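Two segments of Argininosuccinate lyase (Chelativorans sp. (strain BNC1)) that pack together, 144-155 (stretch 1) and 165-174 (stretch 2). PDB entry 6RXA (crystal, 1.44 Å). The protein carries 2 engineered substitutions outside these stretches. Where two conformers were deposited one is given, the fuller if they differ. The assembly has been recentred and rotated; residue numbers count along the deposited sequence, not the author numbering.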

# COMPACT_ATOMS: atom_id res chain seq x y z
N HIS A 144 18.83 29.12 -3.06
CA HIS A 144 19.76 30.09 -2.48
C HIS A 144 21.06 29.42 -2.07
O HIS A 144 22.14 30.01 -2.21
CB HIS A 144 19.07 30.83 -1.34
CG HIS A 144 17.81 31.52 -1.75
ND1 HIS A 144 16.96 32.14 -0.85
CD2 HIS A 144 17.24 31.68 -2.97
CE1 HIS A 144 15.93 32.65 -1.50
NE2 HIS A 144 16.07 32.38 -2.78
N LYS A 145 20.99 28.17 -1.59
CA LYS A 145 22.20 27.39 -1.32
C LYS A 145 22.95 27.10 -2.61
O LYS A 145 24.18 27.25 -2.66
CB LYS A 145 21.82 26.10 -0.59
CG LYS A 145 22.98 25.31 0.01
CD LYS A 145 23.57 25.94 1.26
CE LYS A 145 24.44 24.94 2.02
NZ LYS A 145 24.88 25.50 3.33
N ALA A 146 22.24 26.70 -3.66
CA ALA A 146 22.91 26.42 -4.93
C ALA A 146 23.70 27.62 -5.41
O ALA A 146 24.81 27.47 -5.94
CB ALA A 146 21.88 26.03 -5.99
N ALA A 147 23.15 28.82 -5.24
CA ALA A 147 23.79 30.02 -5.76
C ALA A 147 25.16 30.27 -5.14
O ALA A 147 25.98 30.96 -5.75
CB ALA A 147 22.87 31.21 -5.54
N ASP A 148 25.41 29.74 -3.95
CA ASP A 148 26.70 29.90 -3.28
C ASP A 148 27.67 28.77 -3.61
O ASP A 148 28.79 28.77 -3.09
CB ASP A 148 26.50 29.95 -1.76
CG ASP A 148 25.93 31.27 -1.29
OD1 ASP A 148 26.01 32.27 -2.05
OD2 ASP A 148 25.42 31.31 -0.16
N HIS A 149 27.27 27.81 -4.45
CA HIS A 149 28.06 26.61 -4.67
C HIS A 149 28.24 26.28 -6.15
O HIS A 149 28.37 25.11 -6.51
CB HIS A 149 27.49 25.44 -3.88
CG HIS A 149 27.71 25.61 -2.42
ND1 HIS A 149 28.93 25.39 -1.82
CD2 HIS A 149 26.89 26.08 -1.44
CE1 HIS A 149 28.85 25.67 -0.53
NE2 HIS A 149 27.62 26.09 -0.28
N LEU A 150 28.34 27.30 -7.00
CA LEU A 150 28.56 27.08 -8.42
C LEU A 150 29.95 26.53 -8.69
O LEU A 150 30.17 25.94 -9.76
CB LEU A 150 28.41 28.40 -9.17
CG LEU A 150 27.01 29.02 -9.13
CD1 LEU A 150 27.01 30.39 -9.80
CD2 LEU A 150 25.99 28.11 -9.77
N ASP A 151 30.89 26.76 -7.78
CA ASP A 151 32.27 26.32 -7.93
C ASP A 151 32.62 25.14 -7.02
O ASP A 151 33.79 24.78 -6.91
CB ASP A 151 33.26 27.45 -7.62
CG ASP A 151 33.14 28.62 -8.58
OD1 ASP A 151 32.78 28.40 -9.75
OD2 ASP A 151 33.42 29.76 -8.15
N THR A 152 31.64 24.57 -6.32
CA THR A 152 31.90 23.51 -5.35
C THR A 152 31.91 22.17 -6.09
O THR A 152 30.93 21.43 -6.12
CB THR A 152 30.87 23.55 -4.23
OG1 THR A 152 30.94 24.83 -3.58
CG2 THR A 152 31.13 22.47 -3.21
N VAL A 153 33.07 21.86 -6.69
CA VAL A 153 33.19 20.63 -7.46
C VAL A 153 33.06 19.41 -6.56
O VAL A 153 33.61 19.35 -5.45
CB VAL A 153 34.52 20.64 -8.24
CG1 VAL A 153 35.71 20.67 -7.31
CG2 VAL A 153 34.61 19.41 -9.16
N MET A 154 32.31 18.42 -7.03
CA MET A 154 32.07 17.19 -6.28
C MET A 154 31.57 16.17 -7.29
O MET A 154 31.19 16.51 -8.40
CB MET A 154 31.04 17.40 -5.18
CG MET A 154 29.61 17.55 -5.70
SD MET A 154 28.42 17.72 -4.34
CE MET A 154 26.89 17.34 -5.21
N VAL A 155 31.56 14.90 -6.88
CA VAL A 155 31.05 13.87 -7.77
C VAL A 155 29.54 13.71 -7.61
O VAL A 155 28.98 13.90 -6.52
CB VAL A 155 31.77 12.52 -7.60
CG1 VAL A 155 33.28 12.70 -7.72
CG2 VAL A 155 31.42 11.88 -6.26
N PRO A 165 32.09 14.28 -12.54
CA PRO A 165 32.16 15.52 -11.76
C PRO A 165 31.00 16.46 -12.06
O PRO A 165 30.62 16.66 -13.21
CB PRO A 165 33.49 16.15 -12.19
CG PRO A 165 34.27 15.01 -12.82
CD PRO A 165 33.22 14.18 -13.48
N ILE A 166 30.45 17.05 -10.99
CA ILE A 166 29.44 18.11 -11.08
C ILE A 166 29.82 19.18 -10.06
O ILE A 166 30.97 19.27 -9.63
CB ILE A 166 28.03 17.56 -10.82
CG1 ILE A 166 27.94 16.95 -9.42
CG2 ILE A 166 27.65 16.53 -11.87
CD1 ILE A 166 26.51 16.87 -8.88
N THR A 167 28.85 19.99 -9.65
CA THR A 167 29.02 20.88 -8.51
C THR A 167 27.85 20.69 -7.57
O THR A 167 26.78 20.20 -7.95
CB THR A 167 29.08 22.35 -8.92
OG1 THR A 167 27.79 22.73 -9.42
CG2 THR A 167 30.13 22.58 -9.98
N LEU A 168 28.04 21.10 -6.31
CA LEU A 168 26.93 21.06 -5.36
C LEU A 168 25.76 21.92 -5.85
O LEU A 168 24.59 21.54 -5.67
CB LEU A 168 27.41 21.49 -3.98
CG LEU A 168 26.37 21.56 -2.86
CD1 LEU A 168 25.64 20.23 -2.69
CD2 LEU A 168 27.02 21.99 -1.57
N GLY A 169 26.05 23.06 -6.48
CA GLY A 169 24.97 23.86 -7.05
C GLY A 169 24.16 23.12 -8.08
O GLY A 169 22.93 23.21 -8.11
N HIS A 170 24.83 22.41 -8.99
CA HIS A 170 24.14 21.62 -10.00
C HIS A 170 23.22 20.58 -9.37
O HIS A 170 22.08 20.41 -9.79
CB HIS A 170 25.19 20.97 -10.89
CG HIS A 170 24.64 20.05 -11.93
ND1 HIS A 170 24.87 18.70 -11.90
CD2 HIS A 170 23.88 20.29 -13.03
CE1 HIS A 170 24.26 18.13 -12.94
NE2 HIS A 170 23.66 19.08 -13.64
N TYR A 171 23.72 19.87 -8.35
CA TYR A 171 22.90 18.88 -7.66
C TYR A 171 21.65 19.52 -7.06
O TYR A 171 20.53 19.01 -7.23
CB TYR A 171 23.73 18.17 -6.57
CG TYR A 171 22.89 17.16 -5.82
CD1 TYR A 171 22.13 17.54 -4.74
CD2 TYR A 171 22.84 15.84 -6.23
CE1 TYR A 171 21.33 16.64 -4.09
CE2 TYR A 171 22.03 14.92 -5.58
CZ TYR A 171 21.28 15.33 -4.50
OH TYR A 171 20.46 14.44 -3.83
N LEU A 172 21.82 20.62 -6.33
CA LEU A 172 20.69 21.28 -5.69
C LEU A 172 19.66 21.74 -6.71
O LEU A 172 18.46 21.72 -6.42
CB LEU A 172 21.17 22.44 -4.82
CG LEU A 172 21.92 21.96 -3.58
CD1 LEU A 172 22.68 23.11 -2.93
CD2 LEU A 172 20.96 21.33 -2.57
N MET A 173 20.08 22.10 -7.92
CA MET A 173 19.10 22.51 -8.92
C MET A 173 18.29 21.34 -9.46
O MET A 173 17.20 21.57 -9.99
CB MET A 173 19.75 23.35 -10.01
CG MET A 173 20.26 24.69 -9.48
SD MET A 173 19.09 25.63 -8.47
CE MET A 173 17.88 26.06 -9.71
N ALA A 174 18.75 20.09 -9.30
CA ALA A 174 17.86 18.97 -9.58
C ALA A 174 16.70 18.97 -8.61
O ALA A 174 15.54 18.79 -8.99
CB ALA A 174 18.63 17.65 -9.49
O HOH W 1 27.96 24.88 -11.13

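The two stretches meet as a short antiparallel strand pair that opens, at its other end, into a helix-on-helix contact. Together they bury 688 Å² of surface.

The strand pairing centres on Met 154 and Ile 166. Met 154 N donates to Ile 166 O at 3.0 Å, and Ile 166 N donates to Met 154 O at 2.7 Å. Val 153 faces Thr 167 and Val 155 faces Pro 165 as non-hydrogen-bonded pairs, and in both the side chains diverge. As is usual for non-hydrogen-bonded antiparallel pairs, the backbones come close there, with the CA atoms of Val 153 and Thr 167 4.3 Å apart. Val 153 CA also lies 3.4 Å from Ile 166 O, a CA-H...O contact.

Beyond the strands, the backbone bonding carries on into the start of the second helix. Leu 168 N donates to Thr 152 O at 2.9 Å, and Gly 169 N donates to His 149 O at 3.1 Å. Such amides at a helix start lack partners within their own helix, so the loop carbonyls supply them. Thr 167 caps this helix: its OG1 accepts from His 170 N at 3.0 Å. The same OG1 donates to a water at 2.8 Å, and that water donates to Leu 150 O at 2.8 Å, bridging the stretches.

There is a hollow at Gly 169. Its CA comes within 3.9 Å of Ala 146 CA. A CB here would point into the first stretch, 3.0 Å from Ala 146 O and 3.1 Å from His 149 O, which is tight. The bare glycine lets the chains close in. Ala 146 is a small bump that points sideways. Its CB rests 3.7 Å from Gly 169 O, 3.8 Å from Leu 172 CB and 3.8 Å from Met 173 SD. Leu 172 extends this patch, with CD1 3.7 Å from Lys 145 CG.

Leu 168 points toward the first stretch and fills a gap between His 149 and Met 154. Its CD2 sits over one face of the His 149 ring, 3.9 Å from the ring centroid, in a CH-pi contact. The ring is also tied by a hydrogen bond from its own loop: His 149 ND1 and Thr 152 OG1 are 2.7 Å apart. Leu 168 CB lies 3.9 Å from Met 154 SD.

Met 154 is the long bump. It has the largest covered area of any residue here, and its end reaches across to the second stretch. Its CE lies 3.7 Å from Ile 166 CD1, 3.7 Å from Leu 168 CA and 3.5 Å from Tyr 171 CB. These are contacts between carbon atoms. The Ile 166 one lies within the strand pair, and the Leu 168 and Tyr 171 ones join strand to helix.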